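PDB 3GZ5: MutT/nudix family protein, which probably acts as an ADP-ribose-dependent transcriptional regulator of NAD metabolism, joining a Nudix domain to a winged-helix DNA-binding domain. Local coordinates for residues Tyr109-Met113 / Ala152-Leu156; Lys159-Val165 / Tyr232-Leu238; Val25-Leu29 / Thr71-Leu76; Leu176-Gln180 / Phe196-Val200; Gln21-Val25 / Asp99-Val105. One frame throughout, in Å; residues are numbered along the deposited sequence.

Interaction 1 of 5, residues Tyr109-Met113 / Ala152-Leu156; sequences YTALM and ARERL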
# COMPACT_ATOMS: atom_id res chain seq x y z
N TYR B 109 7.86 -6.25 1.67
CA TYR B 109 7.14 -6.12 2.93
C TYR B 109 7.94 -5.22 3.87
O TYR B 109 9.18 -5.13 3.74
CB TYR B 109 6.97 -7.49 3.60
CG TYR B 109 5.92 -8.36 2.94
CD1 TYR B 109 4.64 -8.47 3.50
CD2 TYR B 109 6.17 -9.01 1.74
CE1 TYR B 109 3.65 -9.24 2.89
CE2 TYR B 109 5.18 -9.77 1.11
CZ TYR B 109 3.93 -9.89 1.69
OH TYR B 109 2.95 -10.63 1.09
N THR B 110 7.22 -4.55 4.79
CA THR B 110 7.81 -3.94 5.98
C THR B 110 7.49 -4.79 7.19
O THR B 110 6.37 -5.28 7.33
CB THR B 110 7.29 -2.50 6.29
OG1 THR B 110 7.42 -1.68 5.14
CG2 THR B 110 8.15 -1.86 7.42
N ALA B 111 8.47 -4.95 8.07
CA ALA B 111 8.22 -5.61 9.31
C ALA B 111 8.84 -4.89 10.51
O ALA B 111 9.78 -4.10 10.36
CB ALA B 111 8.67 -7.12 9.25
N LEU B 112 8.31 -5.20 11.69
CA LEU B 112 8.80 -4.67 12.95
C LEU B 112 8.88 -5.77 14.00
O LEU B 112 7.97 -6.59 14.14
CB LEU B 112 7.91 -3.52 13.46
CG LEU B 112 7.82 -2.17 12.70
CD1 LEU B 112 6.89 -1.18 13.42
CD2 LEU B 112 9.21 -1.55 12.59
N MET B 113 9.98 -5.78 14.74
CA MET B 113 10.10 -6.67 15.89
C MET B 113 11.01 -6.05 16.93
O MET B 113 11.71 -5.09 16.64
CB MET B 113 10.64 -8.04 15.48
CG MET B 113 12.13 -8.12 15.08
SD MET B 113 12.58 -9.88 14.94
CE MET B 113 14.11 -9.76 14.10
N ALA B 152 10.34 1.95 2.68
CA ALA B 152 9.89 1.39 3.95
C ALA B 152 10.01 2.42 5.08
O ALA B 152 9.08 2.60 5.86
CB ALA B 152 10.67 0.12 4.30
N ARG B 153 11.16 3.10 5.14
CA ARG B 153 11.45 4.11 6.15
C ARG B 153 10.46 5.29 6.10
O ARG B 153 10.07 5.83 7.15
CB ARG B 153 12.91 4.59 6.04
CG ARG B 153 13.29 5.77 6.97
CD ARG B 153 13.22 5.41 8.45
NE ARG B 153 13.62 6.55 9.28
CZ ARG B 153 12.84 7.59 9.57
NH1 ARG B 153 11.59 7.65 9.11
NH2 ARG B 153 13.31 8.55 10.34
N GLU B 154 10.09 5.68 4.89
CA GLU B 154 9.10 6.70 4.63
C GLU B 154 7.67 6.28 5.01
O GLU B 154 6.87 7.10 5.51
CB GLU B 154 9.09 6.99 3.15
CG GLU B 154 10.04 8.00 2.67
CD GLU B 154 9.56 8.53 1.34
OE1 GLU B 154 9.22 9.74 1.28
OE2 GLU B 154 9.46 7.73 0.38
N ARG B 155 7.31 5.03 4.73
CA ARG B 155 6.01 4.56 5.22
C ARG B 155 5.96 4.48 6.74
O ARG B 155 4.96 4.78 7.32
CB ARG B 155 5.52 3.25 4.58
CG ARG B 155 3.96 3.15 4.80
CD ARG B 155 3.31 1.99 4.19
NE ARG B 155 3.89 0.75 4.70
CZ ARG B 155 3.54 -0.46 4.29
NH1 ARG B 155 4.14 -1.53 4.79
NH2 ARG B 155 2.58 -0.58 3.36
N LEU B 156 7.06 4.10 7.37
CA LEU B 156 7.17 4.14 8.83
C LEU B 156 6.92 5.52 9.44
O LEU B 156 6.26 5.65 10.48
CB LEU B 156 8.55 3.66 9.27
CG LEU B 156 8.81 2.18 9.37
CD1 LEU B 156 9.77 2.02 10.53
CD2 LEU B 156 7.55 1.42 9.61
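Thr110 meets three helix residues at once, and its two branches divide the work. OG1 turns to Ala152 and Arg155: it stands 3.8 Å from Ala152 CB, and Arg155 NH1 reaches it at 3.3 Å. With an N-H...O angle of only 128°, that bond is weak. The methyl branch serves the apolar side, Thr110 CG2 resting 4.0 Å from Leu156 CD2. The torsion explains the split: at chi1 -53° CG2 is anti to the backbone N while OG1 stays beside it, so oxygen and methyl face different helix partners. Leu156 then uses its other methyl, CD1, against Leu112 CD2 at 4.2 Å, the two leucine side chains running antiparallel alongside one another.

Further out, the arginine is positioned mainly from strand 86-95. Arg155 NH1 forms a salt bridge with Glu88, and NH2 donates to the carbonyl of Gln89, so the threonine hydroxyl is a secondary partner of a group already gripped by stronger ones. Leu90 of the same strand touches Thr110, Ala152 and the Arg155 side chain. Tyr109 and Ala111, alternating with Thr110 and Leu112, turn to the other face of the sheet, where they touch helix 68-80. The axes of 109-112 and 152-156 approach to 9.5 Å at 58°. Helix 145-162 on one face and helix 68-80 on the other, with strand 104-112 between them, give the alpha/beta/alpha sandwich of the Nudix fold.

Interaction 2 of 5, residues Lys159-Val165 / Tyr232-Leu238; sequences KALYSLV and YRFLRNL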
# COMPACT_ATOMS: atom_id res chain seq x y z
N LYS B 159 3.29 5.87 9.46
CA LYS B 159 2.78 5.09 10.58
C LYS B 159 2.93 5.84 11.91
O LYS B 159 2.04 5.75 12.76
CB LYS B 159 3.48 3.72 10.68
CG LYS B 159 3.25 2.81 9.50
CD LYS B 159 1.83 2.35 9.39
CE LYS B 159 1.72 1.53 8.14
NZ LYS B 159 0.42 0.82 8.06
N ALA B 160 4.05 6.54 12.11
CA ALA B 160 4.28 7.35 13.33
C ALA B 160 3.25 8.49 13.45
O ALA B 160 2.95 8.94 14.55
CB ALA B 160 5.69 7.91 13.36
N LEU B 161 2.70 8.92 12.32
CA LEU B 161 1.74 10.02 12.27
C LEU B 161 0.30 9.60 12.52
O LEU B 161 -0.51 10.38 13.06
CB LEU B 161 1.83 10.72 10.91
CG LEU B 161 2.85 11.85 10.68
CD1 LEU B 161 2.55 12.50 9.34
CD2 LEU B 161 2.84 12.93 11.78
N TYR B 162 -0.02 8.37 12.12
CA TYR B 162 -1.42 7.93 12.12
C TYR B 162 -1.70 6.66 12.90
O TYR B 162 -2.82 6.18 12.86
CB TYR B 162 -1.94 7.75 10.69
CG TYR B 162 -1.97 9.03 9.90
CD1 TYR B 162 -2.96 9.99 10.11
CD2 TYR B 162 -0.99 9.29 8.94
CE1 TYR B 162 -2.98 11.19 9.38
CE2 TYR B 162 -0.99 10.47 8.21
CZ TYR B 162 -1.99 11.40 8.43
OH TYR B 162 -1.97 12.55 7.68
N SER B 163 -0.70 6.10 13.58
CA SER B 163 -0.88 4.85 14.33
C SER B 163 0.10 4.72 15.50
O SER B 163 0.92 5.61 15.72
CB SER B 163 -0.75 3.63 13.40
OG SER B 163 0.60 3.35 13.07
N LEU B 164 0.02 3.60 16.24
CA LEU B 164 1.01 3.23 17.26
C LEU B 164 1.76 1.97 16.84
O LEU B 164 2.37 1.30 17.66
CB LEU B 164 0.34 3.00 18.63
CG LEU B 164 -0.45 4.15 19.27
CD1 LEU B 164 -1.09 3.71 20.58
CD2 LEU B 164 0.46 5.35 19.54
N VAL B 165 1.71 1.68 15.54
CA VAL B 165 2.52 0.66 14.91
C VAL B 165 4.02 0.74 15.30
O VAL B 165 4.66 -0.31 15.49
CB VAL B 165 2.28 0.63 13.34
CG1 VAL B 165 3.32 -0.19 12.63
CG2 VAL B 165 0.84 0.09 13.00
N TYR B 232 -5.40 -0.42 13.87
CA TYR B 232 -5.96 0.88 14.30
C TYR B 232 -5.23 2.08 13.69
O TYR B 232 -4.00 2.20 13.80
CB TYR B 232 -5.98 1.01 15.82
CG TYR B 232 -6.65 2.30 16.28
CD1 TYR B 232 -7.96 2.30 16.78
CD2 TYR B 232 -5.97 3.53 16.21
CE1 TYR B 232 -8.58 3.47 17.20
CE2 TYR B 232 -6.57 4.71 16.63
CZ TYR B 232 -7.88 4.68 17.12
OH TYR B 232 -8.47 5.86 17.52
N ARG B 233 -6.01 2.99 13.10
CA ARG B 233 -5.49 4.25 12.58
C ARG B 233 -6.25 5.46 13.14
O ARG B 233 -7.49 5.49 13.11
CB ARG B 233 -5.55 4.28 11.04
CG ARG B 233 -4.75 3.18 10.33
CD ARG B 233 -3.22 3.25 10.61
NE ARG B 233 -2.47 2.13 10.03
CZ ARG B 233 -2.24 0.97 10.65
NH1 ARG B 233 -2.68 0.75 11.88
NH2 ARG B 233 -1.54 0.01 10.03
N PHE B 234 -5.51 6.46 13.64
CA PHE B 234 -6.10 7.76 13.99
C PHE B 234 -6.49 8.46 12.70
O PHE B 234 -5.79 8.35 11.69
CB PHE B 234 -5.10 8.67 14.71
CG PHE B 234 -4.62 8.14 16.03
CD1 PHE B 234 -5.39 8.28 17.18
CD2 PHE B 234 -3.36 7.54 16.14
CE1 PHE B 234 -4.94 7.81 18.40
CE2 PHE B 234 -2.90 7.07 17.36
CZ PHE B 234 -3.68 7.20 18.49
N LEU B 235 -7.60 9.18 12.75
CA LEU B 235 -8.04 10.00 11.61
C LEU B 235 -7.20 11.28 11.45
O LEU B 235 -6.84 11.68 10.33
CB LEU B 235 -9.54 10.28 11.71
CG LEU B 235 -10.44 9.43 10.80
CD1 LEU B 235 -10.30 7.93 11.08
CD2 LEU B 235 -11.91 9.86 10.88
N ARG B 236 -6.88 11.92 12.57
CA ARG B 236 -6.02 13.09 12.57
C ARG B 236 -4.57 12.69 12.80
O ARG B 236 -4.28 11.77 13.59
CB ARG B 236 -6.48 14.14 13.62
CG ARG B 236 -7.49 13.66 14.72
CD ARG B 236 -6.95 12.56 15.70
NE ARG B 236 -7.39 11.20 15.36
CZ ARG B 236 -8.54 10.65 15.74
NH1 ARG B 236 -9.41 11.32 16.48
NH2 ARG B 236 -8.84 9.41 15.38
N ASN B 237 -3.66 13.39 12.11
CA ASN B 237 -2.21 13.24 12.31
C ASN B 237 -1.76 13.58 13.73
O ASN B 237 -2.47 14.25 14.48
CB ASN B 237 -1.43 14.09 11.30
CG ASN B 237 -1.90 15.54 11.26
OD1 ASN B 237 -3.09 15.82 11.09
ND2 ASN B 237 -0.95 16.48 11.38
N LEU B 238 -0.56 13.11 14.08
CA LEU B 238 0.03 13.35 15.40
C LEU B 238 0.43 14.83 15.59
O LEU B 238 1.32 15.35 14.89
CB LEU B 238 1.24 12.44 15.57
CG LEU B 238 1.99 12.31 16.90
CD1 LEU B 238 3.01 11.17 16.78
CD2 LEU B 238 2.67 13.61 17.31
O HOH W 1 -2.33 1.73 15.71
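Lys159 NZ lies 2.9 Å from Arg233 NH2, two cationic donors that cannot bond to each other, with the ammonium at the edge of the guanidinium near its plane. Each has acceptors of its own: Lys159 NZ forms a salt bridge with Glu88, while Arg233 NH1 donates to Tyr232 O at 2.7 Å, from above the carbonyl plane, and NH2 to the carbonyl of Ala230. Ser163 OG stands over one guanidinium face. That hydroxyl donates to Lys159 O at 2.8 Å and accepts from Val165 N, an ST turn where helix 145-162 ends; chi1 of 76°, placing OG between backbone N and carbonyl carbon, serves both bonds.

Main-chain bonds tie the C-terminal tail to the last helical residues. Phe234 N reaches Tyr162 O at 2.8 Å (144°), and Leu238 N makes a weak bond to Leu161 O. A water joins Leu164 N to Tyr232 O. Tyr162 lays CE1 3.8 Å from Asn237 CB, and its hydroxyl bonds to Leu235 of the second subunit, bringing this junction into the dimer interface. Chemically, the close approach of the two cations implies that Glu88 and the carbonyl acceptors of Arg233 probably offset much of their repulsion.

Interaction 3 of 5, residues Val25-Leu29 / Thr71-Leu76; sequences VDAVL and TVLRKL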
# COMPACT_ATOMS: atom_id res chain seq x y z
N VAL B 25 10.25 -12.47 -2.87
CA VAL B 25 9.59 -11.71 -1.84
C VAL B 25 10.74 -11.16 -0.97
O VAL B 25 11.71 -11.87 -0.80
CB VAL B 25 8.56 -12.62 -1.04
CG1 VAL B 25 7.80 -11.83 -0.03
CG2 VAL B 25 7.55 -13.24 -2.00
N ASP B 26 10.66 -9.91 -0.51
CA ASP B 26 11.68 -9.31 0.38
C ASP B 26 11.00 -8.62 1.54
O ASP B 26 9.82 -8.31 1.48
CB ASP B 26 12.55 -8.27 -0.35
CG ASP B 26 13.55 -8.90 -1.33
OD1 ASP B 26 13.79 -8.34 -2.40
OD2 ASP B 26 14.08 -9.99 -1.04
N ALA B 27 11.76 -8.34 2.58
CA ALA B 27 11.28 -7.67 3.78
C ALA B 27 12.35 -6.72 4.30
O ALA B 27 13.52 -7.11 4.44
CB ALA B 27 10.95 -8.67 4.84
N VAL B 28 11.92 -5.48 4.54
CA VAL B 28 12.64 -4.53 5.37
C VAL B 28 12.12 -4.67 6.81
O VAL B 28 11.03 -4.22 7.15
CB VAL B 28 12.50 -3.08 4.86
CG1 VAL B 28 13.45 -2.18 5.60
CG2 VAL B 28 12.79 -3.01 3.34
N LEU B 29 12.90 -5.37 7.64
CA LEU B 29 12.57 -5.57 9.02
C LEU B 29 13.36 -4.57 9.85
O LEU B 29 14.60 -4.58 9.82
CB LEU B 29 12.94 -7.00 9.42
CG LEU B 29 12.99 -7.40 10.90
CD1 LEU B 29 11.61 -7.41 11.54
CD2 LEU B 29 13.66 -8.78 11.02
N THR B 71 5.39 -16.95 2.74
CA THR B 71 6.71 -16.83 2.13
C THR B 71 7.63 -15.85 2.90
O THR B 71 8.72 -16.23 3.29
CB THR B 71 6.60 -16.43 0.66
OG1 THR B 71 5.78 -17.41 -0.02
CG2 THR B 71 8.00 -16.36 0.03
N VAL B 72 7.17 -14.63 3.14
CA VAL B 72 8.01 -13.63 3.80
C VAL B 72 8.28 -13.92 5.29
O VAL B 72 9.34 -13.57 5.79
CB VAL B 72 7.48 -12.16 3.56
CG1 VAL B 72 6.21 -11.86 4.38
CG2 VAL B 72 8.60 -11.13 3.82
N LEU B 73 7.36 -14.59 5.97
CA LEU B 73 7.54 -14.95 7.38
C LEU B 73 8.56 -16.09 7.54
O LEU B 73 9.36 -16.10 8.50
CB LEU B 73 6.21 -15.34 8.03
CG LEU B 73 5.15 -14.25 8.18
CD1 LEU B 73 3.84 -14.81 8.72
CD2 LEU B 73 5.64 -13.10 9.05
N ARG B 74 8.50 -17.04 6.60
CA ARG B 74 9.52 -18.07 6.50
C ARG B 74 10.88 -17.46 6.23
O ARG B 74 11.81 -17.76 6.94
CB ARG B 74 9.19 -19.12 5.43
CG ARG B 74 10.31 -20.17 5.27
CD ARG B 74 10.07 -21.21 4.19
NE ARG B 74 9.62 -20.67 2.92
CZ ARG B 74 10.41 -20.29 1.91
NH1 ARG B 74 9.87 -19.85 0.79
NH2 ARG B 74 11.73 -20.32 2.03
N LYS B 75 10.99 -16.57 5.23
CA LYS B 75 12.31 -15.97 4.94
C LYS B 75 12.85 -15.21 6.14
O LYS B 75 14.06 -15.17 6.34
CB LYS B 75 12.32 -15.03 3.72
CG LYS B 75 11.82 -15.59 2.40
CD LYS B 75 12.48 -16.93 1.95
CE LYS B 75 13.96 -16.82 1.60
NZ LYS B 75 14.53 -18.17 1.33
N LEU B 76 11.97 -14.59 6.93
CA LEU B 76 12.43 -13.90 8.14
C LEU B 76 12.85 -14.86 9.26
O LEU B 76 13.86 -14.63 9.93
CB LEU B 76 11.41 -12.85 8.64
CG LEU B 76 11.30 -11.61 7.74
CD1 LEU B 76 10.12 -10.72 8.08
CD2 LEU B 76 12.60 -10.79 7.68
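Val25, Ala27 and Leu29 meet Thr71, Val72 and Leu76 almost wholly through aliphatic groups, with no ring at the contact. The nearby guanidinium of Arg74 belongs to the helix and turns from the strand: Thr71 O stands 4.3 Å above one face, offset to the rim, and salt bridges tie the group to Asp65 and Glu78.

Val25 presents two methyls to two partners. CG1 approaches Val72 CB at 3.6 Å, the side chains roughly perpendicular, while CG2 touches Thr71 CG2 at 3.7 Å. Helix 68-80 occupies the place of the Nudix helix in this fold, lying across the mixed sheet; the axes of 25-29 and 71-76 approach to 8.1 Å at 61°. Ala27, short enough to admit both helix side chains, puts CB 3.6 Å from Val72 CG2 and 3.9 Å from Leu76 CD2. Val72 manages this because CG2 is anti to the backbone N, with chi1 at 74° sending CG1 elsewhere. Leu76 CD2 goes on to Leu29 CD2 at 4.0 Å. Tyr109 and Ala111 of the adjoining strand 104-112 extend the same apolar layer, touching Val72 and Leu76 respectively, and Ile87 of strand 86-95 reaches both of these helix residues.

Interaction 4 of 5, residues Leu176-Gln180 / Phe196-Val200; sequences LPELQ and FRRRV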
# COMPACT_ATOMS: atom_id res chain seq x y z
N LEU B 176 5.58 4.59 28.14
CA LEU B 176 5.04 5.54 27.20
C LEU B 176 6.08 6.55 26.69
O LEU B 176 6.01 6.96 25.54
CB LEU B 176 3.82 6.20 27.81
CG LEU B 176 2.79 6.51 26.74
CD1 LEU B 176 1.46 5.92 27.11
CD2 LEU B 176 2.73 8.02 26.60
N PRO B 177 7.04 6.98 27.55
CA PRO B 177 8.22 7.68 27.06
C PRO B 177 9.07 6.93 26.01
O PRO B 177 9.60 7.56 25.11
CB PRO B 177 9.04 7.91 28.34
CG PRO B 177 8.02 7.99 29.40
CD PRO B 177 7.01 6.96 29.02
N GLU B 178 9.22 5.61 26.16
CA GLU B 178 9.86 4.78 25.12
C GLU B 178 9.12 4.88 23.78
O GLU B 178 9.73 5.05 22.73
CB GLU B 178 9.88 3.31 25.54
CG GLU B 178 10.83 2.96 26.66
CD GLU B 178 10.74 1.48 27.02
OE1 GLU B 178 11.15 1.10 28.14
OE2 GLU B 178 10.27 0.69 26.17
N LEU B 179 7.79 4.75 23.85
CA LEU B 179 6.95 4.76 22.67
C LEU B 179 7.02 6.12 22.00
O LEU B 179 7.17 6.22 20.78
CB LEU B 179 5.51 4.45 23.08
CG LEU B 179 4.50 4.40 21.93
CD1 LEU B 179 4.85 3.30 20.91
CD2 LEU B 179 3.06 4.26 22.46
N GLN B 180 6.92 7.18 22.81
CA GLN B 180 7.06 8.54 22.30
C GLN B 180 8.40 8.73 21.59
O GLN B 180 8.45 9.29 20.51
CB GLN B 180 6.92 9.55 23.45
CG GLN B 180 7.02 10.98 22.97
CD GLN B 180 6.74 11.98 24.06
OE1 GLN B 180 5.89 11.74 24.93
NE2 GLN B 180 7.42 13.12 24.01
N PHE B 196 0.41 13.66 22.77
CA PHE B 196 0.66 12.25 22.46
C PHE B 196 -0.04 11.31 23.43
O PHE B 196 -0.82 10.46 23.00
CB PHE B 196 2.17 11.96 22.44
CG PHE B 196 2.52 10.58 21.94
CD1 PHE B 196 2.23 10.19 20.63
CD2 PHE B 196 3.17 9.67 22.79
CE1 PHE B 196 2.56 8.91 20.16
CE2 PHE B 196 3.51 8.38 22.32
CZ PHE B 196 3.20 8.01 21.01
N ARG B 197 0.22 11.49 24.73
CA ARG B 197 -0.49 10.79 25.82
C ARG B 197 -2.01 10.87 25.73
O ARG B 197 -2.69 9.86 25.87
CB ARG B 197 -0.02 11.28 27.18
CG ARG B 197 1.17 10.53 27.70
CD ARG B 197 1.96 11.33 28.70
NE ARG B 197 3.21 10.67 29.08
CZ ARG B 197 4.34 10.73 28.39
NH1 ARG B 197 4.42 11.41 27.24
NH2 ARG B 197 5.42 10.09 28.84
N ARG B 198 -2.53 12.07 25.48
CA ARG B 198 -3.96 12.26 25.19
C ARG B 198 -4.47 11.37 24.03
O ARG B 198 -5.50 10.71 24.15
CB ARG B 198 -4.26 13.76 24.94
CG ARG B 198 -5.62 14.10 24.29
CD ARG B 198 -6.12 15.55 24.61
NE ARG B 198 -5.08 16.58 24.46
CZ ARG B 198 -4.30 17.03 25.46
NH1 ARG B 198 -3.38 17.96 25.21
NH2 ARG B 198 -4.44 16.53 26.69
N ARG B 199 -3.74 11.37 22.91
CA ARG B 199 -4.13 10.52 21.76
C ARG B 199 -4.01 9.02 22.07
O ARG B 199 -4.92 8.25 21.74
CB ARG B 199 -3.36 10.92 20.49
CG ARG B 199 -4.15 11.86 19.54
CD ARG B 199 -3.25 12.61 18.54
NE ARG B 199 -3.05 11.89 17.27
CZ ARG B 199 -2.10 10.98 17.05
NH1 ARG B 199 -1.23 10.65 18.00
NH2 ARG B 199 -2.01 10.40 15.86
N VAL B 200 -2.93 8.62 22.73
CA VAL B 200 -2.76 7.22 23.15
C VAL B 200 -3.96 6.73 23.99
O VAL B 200 -4.59 5.72 23.64
CB VAL B 200 -1.43 6.98 23.90
CG1 VAL B 200 -1.43 5.61 24.54
CG2 VAL B 200 -0.25 7.13 22.96
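The two helices of the winged-helix domain's helix-turn-helix meet here: the order strand 174-175, helix 176-187, helix 193-203, then the hairpin 206-213 and 220-225 matches that fold, and it puts helix 193-203 in the position usual for the recognition helix. The short axes cross at 105° and stay 11.4 Å apart, so side chains bridge the gap. Phe196 fills its centre, standing edge-on to Leu179, whose CG is 3.9 Å from Phe196 CZ and near the ring plane. Val200 CG2, of the same helix as the ring, lies over one face, toward its rim; from the partner helix Gln180 CA comes to 3.6 Å of Phe196 CE2. His183 adds an edge-to-face ring partner. On the other flank of Val200, CG1 meets Leu176 CD1 at 3.9 Å.

A polar seam runs beside this core. Arg197 NH1 donates to Gln180 OE1 over 2.8 Å, nearly in the guanidinium plane; the nitrogen approaches almost straight along the carbonyl (C=O...N 168°), but the N-H is bent away from it (139°). Gln180 reaches out fully extended, with CG anti to the backbone N. Pro177 CG sits at the guanidinium edge, 3.4 Å from Arg197 NH2. A leucine in place of Arg197 removes the donor, which would probably leave Gln180 OE1 without its cross-helix mate and the amide freer to turn.

Gln180 NE2 donates to Glu184, so the amide is restrained from both ends, and Arg197 NH1, bonded also to Gly193 O, serves two acceptors: the charged arm thereby ties helix 176-187 to the first turn of its own helix.

Interaction 5 of 5, residues Gln21-Val25 / Asp99-Val105; sequences QLLTV and DARGWSV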
# COMPACT_ATOMS: atom_id res chain seq x y z
N GLN B 21 9.25 -14.92 -15.37
CA GLN B 21 9.91 -13.84 -14.56
C GLN B 21 10.56 -14.40 -13.27
O GLN B 21 10.08 -15.40 -12.71
CB GLN B 21 8.94 -12.69 -14.22
CG GLN B 21 8.53 -11.80 -15.40
CD GLN B 21 7.49 -12.44 -16.33
OE1 GLN B 21 6.44 -12.93 -15.90
NE2 GLN B 21 7.79 -12.42 -17.62
N LEU B 22 11.68 -13.76 -12.86
CA LEU B 22 12.30 -13.89 -11.54
C LEU B 22 11.40 -13.19 -10.51
O LEU B 22 11.23 -11.96 -10.52
CB LEU B 22 13.67 -13.18 -11.51
CG LEU B 22 14.93 -13.70 -12.24
CD1 LEU B 22 15.66 -12.58 -12.99
CD2 LEU B 22 15.89 -14.39 -11.27
N LEU B 23 10.84 -13.99 -9.61
CA LEU B 23 9.81 -13.55 -8.70
C LEU B 23 10.29 -13.85 -7.30
O LEU B 23 10.51 -15.01 -6.97
CB LEU B 23 8.50 -14.28 -8.99
CG LEU B 23 7.26 -13.99 -8.15
CD1 LEU B 23 6.86 -12.51 -8.22
CD2 LEU B 23 6.08 -14.90 -8.59
N THR B 24 10.49 -12.80 -6.51
CA THR B 24 10.95 -12.96 -5.14
C THR B 24 10.06 -12.19 -4.15
O THR B 24 9.21 -11.38 -4.54
CB THR B 24 12.42 -12.54 -4.96
OG1 THR B 24 12.57 -11.15 -5.29
CG2 THR B 24 13.39 -13.41 -5.84
N VAL B 25 10.25 -12.47 -2.87
CA VAL B 25 9.59 -11.71 -1.84
C VAL B 25 10.74 -11.16 -0.97
O VAL B 25 11.71 -11.87 -0.80
CB VAL B 25 8.56 -12.62 -1.04
CG1 VAL B 25 7.80 -11.83 -0.03
CG2 VAL B 25 7.55 -13.24 -2.00
N ASP B 99 17.42 -5.84 -12.40
CA ASP B 99 18.15 -7.09 -12.23
C ASP B 99 18.75 -7.53 -13.56
O ASP B 99 18.09 -7.55 -14.61
CB ASP B 99 17.26 -8.17 -11.61
CG ASP B 99 17.99 -9.47 -11.38
OD1 ASP B 99 17.61 -10.21 -10.44
OD2 ASP B 99 18.93 -9.77 -12.14
N ALA B 100 20.04 -7.87 -13.48
CA ALA B 100 20.85 -8.14 -14.65
C ALA B 100 20.50 -9.48 -15.29
O ALA B 100 20.63 -9.64 -16.50
CB ALA B 100 22.34 -8.10 -14.28
N ARG B 101 20.04 -10.42 -14.47
CA ARG B 101 19.62 -11.73 -14.94
C ARG B 101 18.36 -11.76 -15.80
O ARG B 101 18.17 -12.69 -16.60
CB ARG B 101 19.41 -12.67 -13.77
CG ARG B 101 20.59 -12.84 -12.90
CD ARG B 101 20.20 -13.71 -11.76
NE ARG B 101 19.59 -12.94 -10.69
CZ ARG B 101 19.26 -13.46 -9.52
NH1 ARG B 101 19.49 -14.75 -9.29
NH2 ARG B 101 18.70 -12.71 -8.57
N GLY B 102 17.47 -10.78 -15.61
CA GLY B 102 16.22 -10.74 -16.39
C GLY B 102 15.19 -9.76 -15.88
O GLY B 102 15.43 -9.03 -14.92
N TRP B 103 14.04 -9.70 -16.56
CA TRP B 103 12.86 -9.07 -16.00
C TRP B 103 12.70 -9.71 -14.62
O TRP B 103 12.76 -10.93 -14.51
CB TRP B 103 11.66 -9.44 -16.85
CG TRP B 103 10.77 -8.29 -17.23
CD1 TRP B 103 10.78 -7.64 -18.41
CD2 TRP B 103 9.76 -7.68 -16.42
NE1 TRP B 103 9.81 -6.66 -18.42
CE2 TRP B 103 9.17 -6.66 -17.21
CE3 TRP B 103 9.28 -7.90 -15.12
CZ2 TRP B 103 8.13 -5.85 -16.74
CZ3 TRP B 103 8.25 -7.08 -14.64
CH2 TRP B 103 7.68 -6.07 -15.46
N SER B 104 12.53 -8.90 -13.57
CA SER B 104 12.28 -9.47 -12.23
C SER B 104 11.25 -8.65 -11.45
O SER B 104 11.14 -7.43 -11.62
CB SER B 104 13.55 -9.57 -11.42
OG SER B 104 13.92 -8.29 -11.00
N VAL B 105 10.51 -9.36 -10.60
CA VAL B 105 9.47 -8.78 -9.78
C VAL B 105 9.75 -9.12 -8.33
O VAL B 105 10.01 -10.27 -8.00
CB VAL B 105 8.06 -9.31 -10.21
CG1 VAL B 105 6.98 -8.79 -9.29
CG2 VAL B 105 7.77 -8.88 -11.64
O HOH W 2 12.89 -11.02 -8.27
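Leu22 stands roughly perpendicular to Arg101 and lays CD2 over the centre of the guanidinium, 3.9 Å above its plane. The other branch, CD1, reaches Gly102 N at 3.7 Å and lies near Arg101 CB. Asp99 holds the arginine in two ways: OD2 accepts from the backbone N of Arg101 at 2.7 Å, an Asx turn, and OD1 takes weak bonds from the side-chain NE and NH2, part of a long salt bridge. With an alanine in place of Leu22 both methyls are gone, and the guanidinium would probably lose this apolar cover and turn more freely about its Asp99 bonds.

Leu23 and Val105 lie side by side, pointing the same way on the opposite face of the sheet from Leu22 and Ser104, with Leu23 CD1 3.9 Å from Val105 CG1. Leu23 CG and Val105 CG1 are both anti to their backbone N, which sends the two side chains out alongside each other. Strands 22-33 and 104-112 start a parallel pair of the mixed Nudix sheet here: Val105 N bonds to Leu22 O at 2.7 Å (170°), and Val105 O accepts from Thr24 N at 3.0 Å. A weak bond runs from Leu22 N to Trp103 O. One water bridges Thr24 OG1 and Val105 O, and Thr24 OG1 also bonds to Thr106.

Gln21 and Trp103 again run alongside each other, Gln21 CG 4.0 Å from Trp103 CE3, their amide and indole planes 76° apart. The polar ends of both point into the dimer: Gln21 NE2 bonds to Glu62 of the second subunit, and Trp103 NE1 to the carbonyl of its Asp65.

Interactions 3 and 5 both begin on strand 22-33 and share Val25; both close before interaction 1 opens, and interactions 1 and 5 share strand 104-112. Centres of 1 and 3 are 12 Å apart, on opposite faces of the sheet, linked by backbone bonds between the two neighbouring strands. Interaction 1 closes before interaction 2 opens, and the two join along helix 145-162, centres 14 Å apart, with Leu112 against Val165. Interaction 4, in the winged-helix range, lies between the two segments of interaction 2 and touches it through Arg199. Interactions 4 and 5 are the far ends, centres 42 Å apart. Helix 145-162 thus connects Nudix core to DNA-binding domain, and interactions 2 and 5 both reach the second subunit.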